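Local coordinates for geranyltranstransferase (IspA) (PDB 3LLW), which probably acts as a magnesium-dependent prenyltransferase of the FPP/GGPP synthase family, building isoprenoid chains, at residues A[9-12]-A[13-17]; A[49-52]-A[53-57]; A[70-73]-A[74-78]; A[79-82]-A[83-87]; A[288-291]-A[292-296]. All coordinates share one frame; numbering follows the deposited sequence.

Contact 1: A[9-12]-A[13-17]; sequences SFYY and NECER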
# COMPACT_ATOMS: atom_id res chain seq x y z
N SER A 9 -32.51 6.46 -9.68
CA SER A 9 -32.55 7.84 -9.19
C SER A 9 -31.82 7.93 -7.86
O SER A 9 -31.12 8.91 -7.59
CB SER A 9 -34.01 8.30 -9.01
OG SER A 9 -34.09 9.71 -8.93
N PHE A 10 -32.01 6.89 -7.05
CA PHE A 10 -31.34 6.75 -5.76
C PHE A 10 -29.82 6.62 -5.94
O PHE A 10 -29.04 7.20 -5.19
CB PHE A 10 -31.90 5.54 -5.01
CG PHE A 10 -31.13 5.18 -3.77
CD1 PHE A 10 -31.34 5.87 -2.59
CD2 PHE A 10 -30.21 4.14 -3.79
CE1 PHE A 10 -30.63 5.54 -1.43
CE2 PHE A 10 -29.49 3.80 -2.64
CZ PHE A 10 -29.70 4.50 -1.46
N TYR A 11 -29.44 5.83 -6.95
CA TYR A 11 -28.04 5.58 -7.27
C TYR A 11 -27.33 6.84 -7.76
O TYR A 11 -26.23 7.14 -7.30
CB TYR A 11 -27.91 4.44 -8.28
CG TYR A 11 -26.57 4.39 -8.99
CD1 TYR A 11 -25.38 4.16 -8.28
CD2 TYR A 11 -26.49 4.57 -10.37
CE1 TYR A 11 -24.17 4.13 -8.92
CE2 TYR A 11 -25.27 4.52 -11.02
CZ TYR A 11 -24.11 4.31 -10.29
OH TYR A 11 -22.90 4.26 -10.92
N TYR A 12 -27.96 7.57 -8.67
CA TYR A 12 -27.39 8.82 -9.18
C TYR A 12 -27.15 9.85 -8.07
O TYR A 12 -26.19 10.62 -8.12
CB TYR A 12 -28.29 9.44 -10.26
CG TYR A 12 -28.18 8.81 -11.63
CD1 TYR A 12 -26.99 8.20 -12.04
CD2 TYR A 12 -29.25 8.85 -12.53
CE1 TYR A 12 -26.88 7.62 -13.30
CE2 TYR A 12 -29.14 8.29 -13.80
CZ TYR A 12 -27.96 7.68 -14.18
OH TYR A 12 -27.84 7.12 -15.43
N ASN A 13 -28.03 9.83 -7.08
CA ASN A 13 -27.93 10.74 -5.97
C ASN A 13 -26.81 10.34 -4.99
O ASN A 13 -26.14 11.20 -4.43
CB ASN A 13 -29.29 10.84 -5.27
CG ASN A 13 -29.30 11.86 -4.16
OD1 ASN A 13 -29.73 11.55 -3.05
ND2 ASN A 13 -28.82 13.07 -4.44
N GLU A 14 -26.61 9.03 -4.82
CA GLU A 14 -25.48 8.53 -4.02
C GLU A 14 -24.11 8.86 -4.63
O GLU A 14 -23.16 9.11 -3.90
CB GLU A 14 -25.60 7.03 -3.75
CG GLU A 14 -26.70 6.71 -2.74
CD GLU A 14 -26.60 7.57 -1.47
OE1 GLU A 14 -25.50 7.60 -0.86
OE2 GLU A 14 -27.61 8.20 -1.09
N CYS A 15 -24.03 8.87 -5.95
CA CYS A 15 -22.83 9.29 -6.66
C CYS A 15 -22.50 10.76 -6.41
O CYS A 15 -21.33 11.11 -6.30
CB CYS A 15 -22.98 9.02 -8.16
SG CYS A 15 -23.06 7.25 -8.51
N GLU A 16 -23.53 11.60 -6.34
CA GLU A 16 -23.36 13.02 -6.04
C GLU A 16 -22.98 13.22 -4.58
O GLU A 16 -22.17 14.08 -4.26
CB GLU A 16 -24.64 13.82 -6.36
CG GLU A 16 -24.99 13.87 -7.84
CD GLU A 16 -23.88 14.47 -8.69
OE1 GLU A 16 -23.57 15.67 -8.53
OE2 GLU A 16 -23.31 13.73 -9.53
N ARG A 17 -23.55 12.39 -3.71
CA ARG A 17 -23.24 12.41 -2.29
C ARG A 17 -21.86 11.82 -1.99
O ARG A 17 -21.23 12.21 -1.00
CB ARG A 17 -24.31 11.65 -1.49
CG ARG A 17 -25.62 12.39 -1.28
CD ARG A 17 -26.62 11.47 -0.59
NE ARG A 17 -27.82 12.17 -0.16
CZ ARG A 17 -28.80 11.65 0.58
NH1 ARG A 17 -28.74 10.38 0.99
NH2 ARG A 17 -29.84 12.40 0.91

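Contact 2: A[49-52]-A[53-57]; sequences KRFR and PKLFL. With SO4 (sulfate ion), chain F.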
# COMPACT_ATOMS: atom_id res chain seq x y z
N LYS A 49 -13.53 11.97 -12.77
CA LYS A 49 -14.84 11.59 -13.29
C LYS A 49 -15.43 10.51 -12.39
O LYS A 49 -16.64 10.25 -12.45
CB LYS A 49 -14.75 11.14 -14.76
CG LYS A 49 -15.14 12.23 -15.76
CD LYS A 49 -16.57 12.04 -16.26
CE LYS A 49 -17.35 13.36 -16.26
NZ LYS A 49 -17.77 13.75 -14.88
N ARG A 50 -14.58 9.91 -11.54
CA ARG A 50 -14.97 8.96 -10.48
C ARG A 50 -15.55 7.65 -11.03
O ARG A 50 -16.46 7.06 -10.43
CB ARG A 50 -15.97 9.59 -9.47
CG ARG A 50 -15.42 10.41 -8.30
CD ARG A 50 -14.01 10.97 -8.49
NE ARG A 50 -13.87 12.33 -7.98
CZ ARG A 50 -12.73 12.90 -7.62
NH1 ARG A 50 -12.72 14.15 -7.19
NH2 ARG A 50 -11.59 12.22 -7.69
N PHE A 51 -15.03 7.19 -12.17
CA PHE A 51 -15.57 6.01 -12.82
C PHE A 51 -15.56 4.78 -11.90
O PHE A 51 -16.54 4.05 -11.83
CB PHE A 51 -14.87 5.71 -14.15
CG PHE A 51 -15.48 4.56 -14.92
CD1 PHE A 51 -16.83 4.58 -15.28
CD2 PHE A 51 -14.71 3.46 -15.28
CE1 PHE A 51 -17.40 3.51 -15.98
CE2 PHE A 51 -15.27 2.40 -16.00
CZ PHE A 51 -16.61 2.42 -16.34
N ARG A 52 -14.47 4.58 -11.17
CA ARG A 52 -14.33 3.40 -10.33
C ARG A 52 -15.23 3.40 -9.09
O ARG A 52 -15.89 2.39 -8.86
CB ARG A 52 -12.86 3.11 -9.99
CG ARG A 52 -12.07 2.64 -11.18
CD ARG A 52 -10.74 3.36 -11.26
NE ARG A 52 -10.10 3.09 -12.53
CZ ARG A 52 -10.08 3.94 -13.55
NH1 ARG A 52 -9.47 3.59 -14.67
NH2 ARG A 52 -10.65 5.15 -13.45
N PRO A 53 -15.26 4.50 -8.29
CA PRO A 53 -16.28 4.52 -7.24
C PRO A 53 -17.72 4.41 -7.76
O PRO A 53 -18.53 3.74 -7.12
CB PRO A 53 -16.06 5.87 -6.56
CG PRO A 53 -14.65 6.22 -6.85
CD PRO A 53 -14.40 5.70 -8.22
N LYS A 54 -18.03 5.03 -8.89
CA LYS A 54 -19.35 4.84 -9.50
C LYS A 54 -19.67 3.38 -9.83
O LYS A 54 -20.80 2.94 -9.64
CB LYS A 54 -19.54 5.71 -10.73
CG LYS A 54 -19.78 7.17 -10.40
CD LYS A 54 -19.65 8.05 -11.62
CE LYS A 54 -19.70 9.52 -11.20
NZ LYS A 54 -19.85 10.43 -12.35
N LEU A 55 -18.67 2.63 -10.31
CA LEU A 55 -18.86 1.20 -10.58
C LEU A 55 -19.12 0.43 -9.30
O LEU A 55 -19.97 -0.45 -9.27
CB LEU A 55 -17.63 0.61 -11.26
CG LEU A 55 -17.37 0.94 -12.73
CD1 LEU A 55 -15.90 0.66 -13.02
CD2 LEU A 55 -18.28 0.10 -13.61
N PHE A 56 -18.37 0.78 -8.25
CA PHE A 56 -18.51 0.19 -6.92
C PHE A 56 -19.92 0.41 -6.40
O PHE A 56 -20.60 -0.53 -5.95
CB PHE A 56 -17.48 0.81 -5.95
CG PHE A 56 -17.70 0.42 -4.50
CD1 PHE A 56 -18.15 1.36 -3.58
CD2 PHE A 56 -17.47 -0.89 -4.07
CE1 PHE A 56 -18.36 1.00 -2.24
CE2 PHE A 56 -17.68 -1.25 -2.73
CZ PHE A 56 -18.14 -0.32 -1.82
N LEU A 57 -20.34 1.67 -6.46
CA LEU A 57 -21.66 2.08 -5.99
C LEU A 57 -22.82 1.56 -6.85
O LEU A 57 -23.89 1.34 -6.34
CB LEU A 57 -21.73 3.59 -5.82
CG LEU A 57 -20.91 4.17 -4.68
CD1 LEU A 57 -20.80 5.70 -4.84
CD2 LEU A 57 -21.54 3.80 -3.35
S SO4 F . -11.28 8.62 -14.57
O1 SO4 F . -10.21 9.52 -14.12
O2 SO4 F . -10.70 7.40 -15.15
O3 SO4 F . -12.18 8.26 -13.47
O4 SO4 F . -12.04 9.29 -15.62

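Contact 3: A[70-73]-A[74-78]; sequences SNQQ and TEYFK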
# COMPACT_ATOMS: atom_id res chain seq x y z
N SER A 70 -28.31 3.11 4.01
CA SER A 70 -28.10 4.41 4.69
C SER A 70 -27.57 4.31 6.12
O SER A 70 -27.00 5.28 6.63
CB SER A 70 -29.38 5.26 4.64
OG SER A 70 -29.61 5.75 3.33
N ASN A 71 -27.76 3.14 6.74
CA ASN A 71 -27.04 2.78 7.96
C ASN A 71 -25.53 2.94 7.81
O ASN A 71 -24.88 3.58 8.64
CB ASN A 71 -27.33 1.32 8.33
CG ASN A 71 -28.56 1.16 9.21
OD1 ASN A 71 -28.95 2.08 9.94
ND2 ASN A 71 -29.17 -0.02 9.15
N GLN A 72 -24.99 2.38 6.73
CA GLN A 72 -23.55 2.25 6.58
C GLN A 72 -22.96 3.08 5.43
O GLN A 72 -21.86 2.81 4.97
CB GLN A 72 -23.20 0.77 6.44
CG GLN A 72 -23.27 0.05 7.79
CD GLN A 72 -23.64 -1.40 7.67
OE1 GLN A 72 -24.41 -1.80 6.80
NE2 GLN A 72 -23.09 -2.22 8.56
N GLN A 73 -23.71 4.08 5.00
CA GLN A 73 -23.36 4.92 3.85
C GLN A 73 -21.94 5.48 3.91
O GLN A 73 -21.22 5.43 2.91
CB GLN A 73 -24.36 6.08 3.73
CG GLN A 73 -24.21 6.85 2.44
CD GLN A 73 -24.66 8.29 2.55
OE1 GLN A 73 -24.25 9.02 3.46
NE2 GLN A 73 -25.50 8.72 1.61
N THR A 74 -21.54 6.01 5.06
CA THR A 74 -20.22 6.64 5.16
C THR A 74 -19.10 5.61 5.09
O THR A 74 -18.01 5.90 4.60
CB THR A 74 -20.08 7.54 6.41
OG1 THR A 74 -20.35 6.76 7.58
CG2 THR A 74 -21.05 8.72 6.34
N GLU A 75 -19.40 4.40 5.56
CA GLU A 75 -18.49 3.28 5.47
C GLU A 75 -18.29 2.83 4.02
O GLU A 75 -17.17 2.50 3.63
CB GLU A 75 -18.99 2.11 6.33
CG GLU A 75 -19.30 2.48 7.77
CD GLU A 75 -18.20 3.32 8.43
OE1 GLU A 75 -18.52 4.41 8.95
OE2 GLU A 75 -17.03 2.89 8.41
N TYR A 76 -19.38 2.81 3.25
CA TYR A 76 -19.34 2.50 1.82
C TYR A 76 -18.56 3.57 1.04
O TYR A 76 -17.85 3.28 0.07
CB TYR A 76 -20.75 2.36 1.28
CG TYR A 76 -21.55 1.20 1.86
CD1 TYR A 76 -20.96 -0.04 2.07
CD2 TYR A 76 -22.91 1.35 2.17
CE1 TYR A 76 -21.69 -1.11 2.59
CE2 TYR A 76 -23.65 0.29 2.70
CZ TYR A 76 -23.03 -0.94 2.90
OH TYR A 76 -23.73 -2.00 3.41
N PHE A 77 -18.69 4.82 1.47
CA PHE A 77 -17.98 5.92 0.84
C PHE A 77 -16.47 5.80 1.11
O PHE A 77 -15.69 6.00 0.21
CB PHE A 77 -18.53 7.26 1.33
CG PHE A 77 -19.84 7.66 0.70
CD1 PHE A 77 -20.40 6.93 -0.34
CD2 PHE A 77 -20.49 8.82 1.12
CE1 PHE A 77 -21.60 7.32 -0.92
CE2 PHE A 77 -21.68 9.23 0.54
CZ PHE A 77 -22.24 8.48 -0.49
N LYS A 78 -16.10 5.43 2.34
CA LYS A 78 -14.71 5.14 2.69
C LYS A 78 -14.08 4.11 1.74
O LYS A 78 -13.02 4.38 1.16
CB LYS A 78 -14.62 4.62 4.13
CG LYS A 78 -14.64 5.69 5.19
CD LYS A 78 -14.75 5.03 6.54
CE LYS A 78 -14.99 6.03 7.67
NZ LYS A 78 -15.23 5.31 8.96

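Contact 4: A[79-82]-A[83-87]; sequences IALS and IECLH. With SO4 (sulfate ion), chain F.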
# COMPACT_ATOMS: atom_id res chain seq x y z
N ILE A 79 -14.75 2.97 1.58
CA ILE A 79 -14.36 1.95 0.62
C ILE A 79 -14.24 2.45 -0.82
O ILE A 79 -13.25 2.17 -1.51
CB ILE A 79 -15.33 0.77 0.66
CG1 ILE A 79 -15.33 0.15 2.07
CG2 ILE A 79 -14.99 -0.22 -0.44
CD1 ILE A 79 -16.44 -0.84 2.34
N ALA A 80 -15.25 3.19 -1.27
CA ALA A 80 -15.24 3.80 -2.59
C ALA A 80 -14.05 4.76 -2.73
O ALA A 80 -13.41 4.81 -3.79
CB ALA A 80 -16.55 4.53 -2.84
N LEU A 81 -13.76 5.50 -1.66
CA LEU A 81 -12.65 6.45 -1.60
C LEU A 81 -11.30 5.73 -1.63
O LEU A 81 -10.33 6.25 -2.20
CB LEU A 81 -12.77 7.35 -0.35
CG LEU A 81 -11.79 8.53 -0.22
CD1 LEU A 81 -11.70 9.32 -1.51
CD2 LEU A 81 -12.11 9.43 0.95
N SER A 82 -11.23 4.52 -1.07
CA SER A 82 -9.97 3.77 -1.09
C SER A 82 -9.59 3.39 -2.51
O SER A 82 -8.41 3.42 -2.86
CB SER A 82 -10.06 2.51 -0.24
OG SER A 82 -10.80 1.53 -0.91
N ILE A 83 -10.59 3.03 -3.31
CA ILE A 83 -10.38 2.74 -4.73
C ILE A 83 -9.91 4.00 -5.49
O ILE A 83 -9.02 3.92 -6.33
CB ILE A 83 -11.66 2.20 -5.38
CG1 ILE A 83 -12.21 1.00 -4.59
CG2 ILE A 83 -11.38 1.77 -6.81
CD1 ILE A 83 -13.58 0.49 -5.06
N GLU A 84 -10.50 5.15 -5.16
CA GLU A 84 -10.17 6.38 -5.84
C GLU A 84 -8.73 6.80 -5.50
O GLU A 84 -8.00 7.19 -6.39
CB GLU A 84 -11.23 7.47 -5.54
CG GLU A 84 -11.13 8.79 -6.35
CD GLU A 84 -11.27 8.65 -7.88
OE1 GLU A 84 -11.78 7.62 -8.38
OE2 GLU A 84 -10.85 9.61 -8.58
N CYS A 85 -8.33 6.64 -4.24
CA CYS A 85 -6.94 6.91 -3.82
C CYS A 85 -5.88 6.07 -4.53
O CYS A 85 -4.84 6.60 -4.96
CB CYS A 85 -6.79 6.77 -2.30
SG CYS A 85 -7.60 8.10 -1.41
N LEU A 86 -6.14 4.77 -4.65
CA LEU A 86 -5.26 3.87 -5.40
C LEU A 86 -5.14 4.29 -6.86
O LEU A 86 -4.05 4.30 -7.40
CB LEU A 86 -5.74 2.42 -5.31
CG LEU A 86 -4.62 1.39 -5.53
CD1 LEU A 86 -3.64 1.41 -4.37
CD2 LEU A 86 -5.19 -0.00 -5.71
N HIS A 87 -6.26 4.65 -7.48
CA HIS A 87 -6.24 5.13 -8.84
C HIS A 87 -5.43 6.43 -8.97
O HIS A 87 -4.67 6.60 -9.92
CB HIS A 87 -7.66 5.35 -9.37
CG HIS A 87 -7.72 6.05 -10.70
ND1 HIS A 87 -7.18 5.50 -11.85
CD2 HIS A 87 -8.24 7.24 -11.07
CE1 HIS A 87 -7.35 6.34 -12.86
NE2 HIS A 87 -8.00 7.40 -12.41
S SO4 F . -11.28 8.62 -14.57
O1 SO4 F . -10.21 9.52 -14.12
O2 SO4 F . -10.70 7.40 -15.15
O3 SO4 F . -12.18 8.26 -13.47
O4 SO4 F . -12.04 9.29 -15.62

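Contact 5: A[288-291]-A[292-296]; sequences LLQE and NLNAL. With SO4 (sulfate ion), chain E.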
# COMPACT_ATOMS: atom_id res chain seq x y z
N LEU A 288 -32.24 -4.84 -10.85
CA LEU A 288 -31.76 -3.55 -10.32
C LEU A 288 -30.27 -3.35 -10.62
O LEU A 288 -29.84 -2.24 -10.94
CB LEU A 288 -32.04 -3.42 -8.82
CG LEU A 288 -33.51 -3.53 -8.36
CD1 LEU A 288 -33.63 -3.58 -6.84
CD2 LEU A 288 -34.38 -2.43 -8.95
N LEU A 289 -29.51 -4.44 -10.52
CA LEU A 289 -28.09 -4.46 -10.88
C LEU A 289 -27.89 -4.20 -12.36
O LEU A 289 -27.05 -3.37 -12.76
CB LEU A 289 -27.44 -5.79 -10.46
CG LEU A 289 -25.95 -6.06 -10.74
CD1 LEU A 289 -25.05 -5.00 -10.15
CD2 LEU A 289 -25.55 -7.44 -10.22
N GLN A 290 -28.68 -4.91 -13.17
CA GLN A 290 -28.63 -4.74 -14.61
C GLN A 290 -28.93 -3.28 -14.99
O GLN A 290 -28.29 -2.74 -15.89
CB GLN A 290 -29.60 -5.70 -15.30
CG GLN A 290 -29.38 -5.86 -16.80
CD GLN A 290 -30.05 -4.77 -17.64
OE1 GLN A 290 -31.14 -4.28 -17.30
NE2 GLN A 290 -29.40 -4.37 -18.73
N GLU A 291 -29.88 -2.68 -14.27
CA GLU A 291 -30.35 -1.33 -14.57
C GLU A 291 -29.27 -0.29 -14.28
O GLU A 291 -29.02 0.59 -15.10
CB GLU A 291 -31.61 -1.04 -13.77
CG GLU A 291 -32.33 0.24 -14.16
CD GLU A 291 -33.72 0.36 -13.54
OE1 GLU A 291 -33.85 0.22 -12.29
OE2 GLU A 291 -34.68 0.60 -14.30
N ASN A 292 -28.63 -0.40 -13.11
CA ASN A 292 -27.53 0.49 -12.72
C ASN A 292 -26.32 0.37 -13.64
O ASN A 292 -25.77 1.38 -14.10
CB ASN A 292 -27.13 0.26 -11.26
CG ASN A 292 -28.18 0.74 -10.27
OD1 ASN A 292 -29.24 1.21 -10.66
ND2 ASN A 292 -27.88 0.62 -8.98
N LEU A 293 -25.91 -0.87 -13.92
CA LEU A 293 -24.79 -1.11 -14.81
C LEU A 293 -25.05 -0.63 -16.23
O LEU A 293 -24.22 0.05 -16.82
CB LEU A 293 -24.36 -2.58 -14.78
CG LEU A 293 -23.70 -3.05 -13.47
CD1 LEU A 293 -23.34 -4.52 -13.56
CD2 LEU A 293 -22.47 -2.22 -13.15
N ASN A 294 -26.23 -0.96 -16.76
CA ASN A 294 -26.67 -0.53 -18.09
C ASN A 294 -26.61 0.98 -18.24
O ASN A 294 -26.09 1.48 -19.25
CB ASN A 294 -28.07 -1.07 -18.37
CG ASN A 294 -28.56 -0.75 -19.77
OD1 ASN A 294 -29.48 0.05 -19.94
ND2 ASN A 294 -27.98 -1.39 -20.78
N ALA A 295 -27.09 1.70 -17.23
CA ALA A 295 -27.14 3.16 -17.26
C ALA A 295 -25.76 3.77 -17.29
O ALA A 295 -25.50 4.70 -18.07
CB ALA A 295 -27.91 3.69 -16.09
N LEU A 296 -24.87 3.24 -16.45
CA LEU A 296 -23.50 3.72 -16.33
C LEU A 296 -22.75 3.55 -17.65
O LEU A 296 -22.08 4.48 -18.11
CB LEU A 296 -22.78 2.97 -15.21
CG LEU A 296 -21.97 3.75 -14.17
CD1 LEU A 296 -21.05 2.79 -13.44
CD2 LEU A 296 -21.19 4.96 -14.72
S SO4 E . -31.42 -7.17 -8.01
O1 SO4 E . -32.59 -6.66 -8.72
O2 SO4 E . -30.20 -6.74 -8.70
O3 SO4 E . -31.42 -6.64 -6.64
O4 SO4 E . -31.51 -8.63 -7.95
O HOH W 1 -30.66 1.10 -17.37

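Contact 1: A[9-12]-A[13-17]
F10 with E14, and Y11 with C15, are two i to i+4 pairs, the second shifted by one residue, on the amphipathic helix 6-23, where the backbone bonds E14 N to F10 O and C15 N to Y11 O (both 3.1 Å) close the same turn. The aliphatic part of E14 passes over one face of the F10 ring, displaced toward the rim, with E14 CG 3.9 Å from F10 CZ; this is a CH-pi contact. A bend at chi2 (-50°) folds the E14 chain back so that its carboxylate stays beside the ring, their planes 32° apart and OE2 4.0 Å from F10 CE1. Both carboxylate oxygens have partners: OE1 is hydrogen-bonded by Q73 and Y69, whose ring also meets F10 edge-to-face, while OE2 forms a salt bridge with R17 NH1 at 3.2 Å, its hydrogen bond weak. On the buried side the Y11 ring approaches helix 51-63, and its hydroxyl bonds to K54 O. Chi1 of 162° sends that ring outward and leaning toward the C-terminal end, where the sulfur meets it obliquely as a sulfur-aromatic contact, C15 SG standing 3.3 Å from Y11 CE1.

Contact 2: A[49-52]-A[53-57]
The F51 ring carries L55 on one face: the methyl CD1 of L55 sits above the plane, shifted toward the rim and 3.5 Å from F51 CE2, which makes a CH-pi contact. F51 also meets the ring of F226, whose plane is turned only about 5° from its own. The second flat group, the R52 guanidinium, is used at its edge. A sulfate ion lies in its plane, and R52 NH2 donates to sulfate O2 at 2.8 Å with an N-H...O angle of 158°. The bend in R52 at chi2 (134°) directs the chain to that side. The same ion receives a weak bond from F51 N to O3 (3.3 Å), and the K49 side chain meets it through CB alone, 3.4 Å from sulfate O4. F51 is the first residue of helix 51-63 and R50 its N-cap, so the anion rests at a helix N-terminus. The sulfate probably comes from the crystallisation liquor; in relatives the lysine and last arginine of the GGKRxRP motif (here K49 and R52) bind the diphosphate of isopentenyl diphosphate, consistent with this geometry. K54 closes the first turn twice: K54 N bonds to R50 O at 3.0 Å, and its extended side chain runs back until NZ makes a weak bond to K49 O at 3.2 Å. R50 turns away into salt bridges with E84 and E19. The turn is thus enclosed by helix 6-23 (F18 on P53), helix 73-94 (H87 on R52), helix 178-204 (I193 and L197 on L55) and helix 209-236 (M222 on F51 and L55).

Contact 3: A[70-73]-A[74-78]
Q73 packs on F77, and Q72 on Y76, where the N-cap Q72 opens helix 73-94 straight after the short helix 66-71. The tight part is the Q73-F77 pair. Q73 CG lies over one face of the F77 ring, displaced toward the rim and 3.9 Å from CZ, in a CH-pi contact. The amide runs on past the rim beside CE2 and CZ, its plane 22° from the ring's, with Q73 CD 3.7 Å from F77 CE2. Chi1 of -170° sets the Q73 chain running toward the carbonyl side, which is where the ring lies. Q73 NE2 is anchored by E14 of helix 6-23, and F21 of that helix meets F77 ring to ring. Q72 and Y76 are less closely matched: Q72 CB is over the Y76 face, 3.8 Å from CE2, but the amide is turned 65° from the ring. Their firmer link is backbone, Y76 N to Q72 O at 3.0 Å, and that oxygen also overhangs the ring, 3.3 Å from Y76 CD2. The more open side starts at exposed T74, whose OG1 makes a weak bond to E75 OE1 (3.3 Å). E75 itself is buried, and its OE2 accepts the backbone N-H of L139. That same oxygen is met by K78 on the syn side of the carboxylate in a salt bridge, K78 NZ to E75 OE2 at 3.1 Å.

Contact 4: A[79-82]-A[83-87]
I83 reaches back to I79 through backbone and side chain: I83 N makes a weak bond to I79 O at 3.3 Å, and I83 CG1 lies 3.5 Å from the same oxygen. S82 grips that carbonyl more firmly, S82 OG donating to I79 O at 2.6 Å; chi1 of 76° places the hydroxyl between backbone N and carbonyl carbon, folding it back one turn. Two residues on, C85 N bonds to L81 O at 2.9 Å (N-H...O angle 164°), while L81 CD1 only grazes C85 SG at 4.3 Å. All this belongs to helix 73-94, a core helix of the all-alpha isoprenoid synthase fold, which ends at D94 of the aspartate-rich DDxxxxD sequence; D94 binds magnesium in a structure of this protein but has no metal here. Four helices surround the turn. F18, F21 and L22 of helix 6-23 press on L81, F56 of helix 51-63 on I79 and A80, L135 and S131 of helix 117-137 on S82 and C85, and S196 and M199 of helix 178-204 on I83. E84 is fixed by its salt bridge to R50. H87 presents its ring edge to the sulfate that R52 also holds, H87 NE2 weakly bonding O1 at 3.5 Å.

Contact 5: A[288-291]-A[292-296]
L289 and L293 are brought side by side by different first torsions: CG of L289 stands opposite its own backbone N (chi1 180°), whereas CG of L293 lies beside its N, and the two branches end pointing the same way with L289 CD1 3.8 Å from L293 CD1. They form an i to i+4 apolar ridge on helix 287-301, facing V59 and A58 of helix 51-63 and L211, L215 and F218 of helix 209-236. The neighbouring pair, Q290 and N294, depends on a bend: chi2 of -84° turns the glutamine end along the helix until Q290 NE2 rests 3.6 Å from N294 CB. The two side chains lie side by side, pointing the same way, with their amide planes 37° apart. At the start of the segment two consecutive amides hold a sulfate ion, L288 N to O1 at 2.8 Å and L289 N to O2 at 3.0 Å. An anion gripped by N-H groups of a first helical turn fits the usual polarity of a helix N-terminus. N292 ND2 bonds to A58 O of helix 51-63, and E291 OE1 accepts from N7 at the start of helix 6-23. The E291 carbonyl serves two donors, A295 N at 3.1 Å and a water at 2.8 Å; that water also donates to N294 OD1 at 3.0 Å.

How the contacts relate
Along the chain come contact 1 on helix 6-23, contact 2 at the start of helix 51-63, contact 3 where helix 66-71 gives way to helix 73-94, contact 4 farther along that helix, and contact 5 on helix 287-301. Contact 2, about 6 Å from the chain's centre, touches all the others; its centre is about 9 Å from that of contact 4, 11 Å from contact 1, 13 Å from contact 5 and 15 Å from contact 3. Contacts 4 and 5 are about 21 Å apart between centres and do not touch. Contacts 2 and 4 share one sulfate at a probable diphosphate pocket, whereas contacts 1, 3 and 5 form the helix packing farther out.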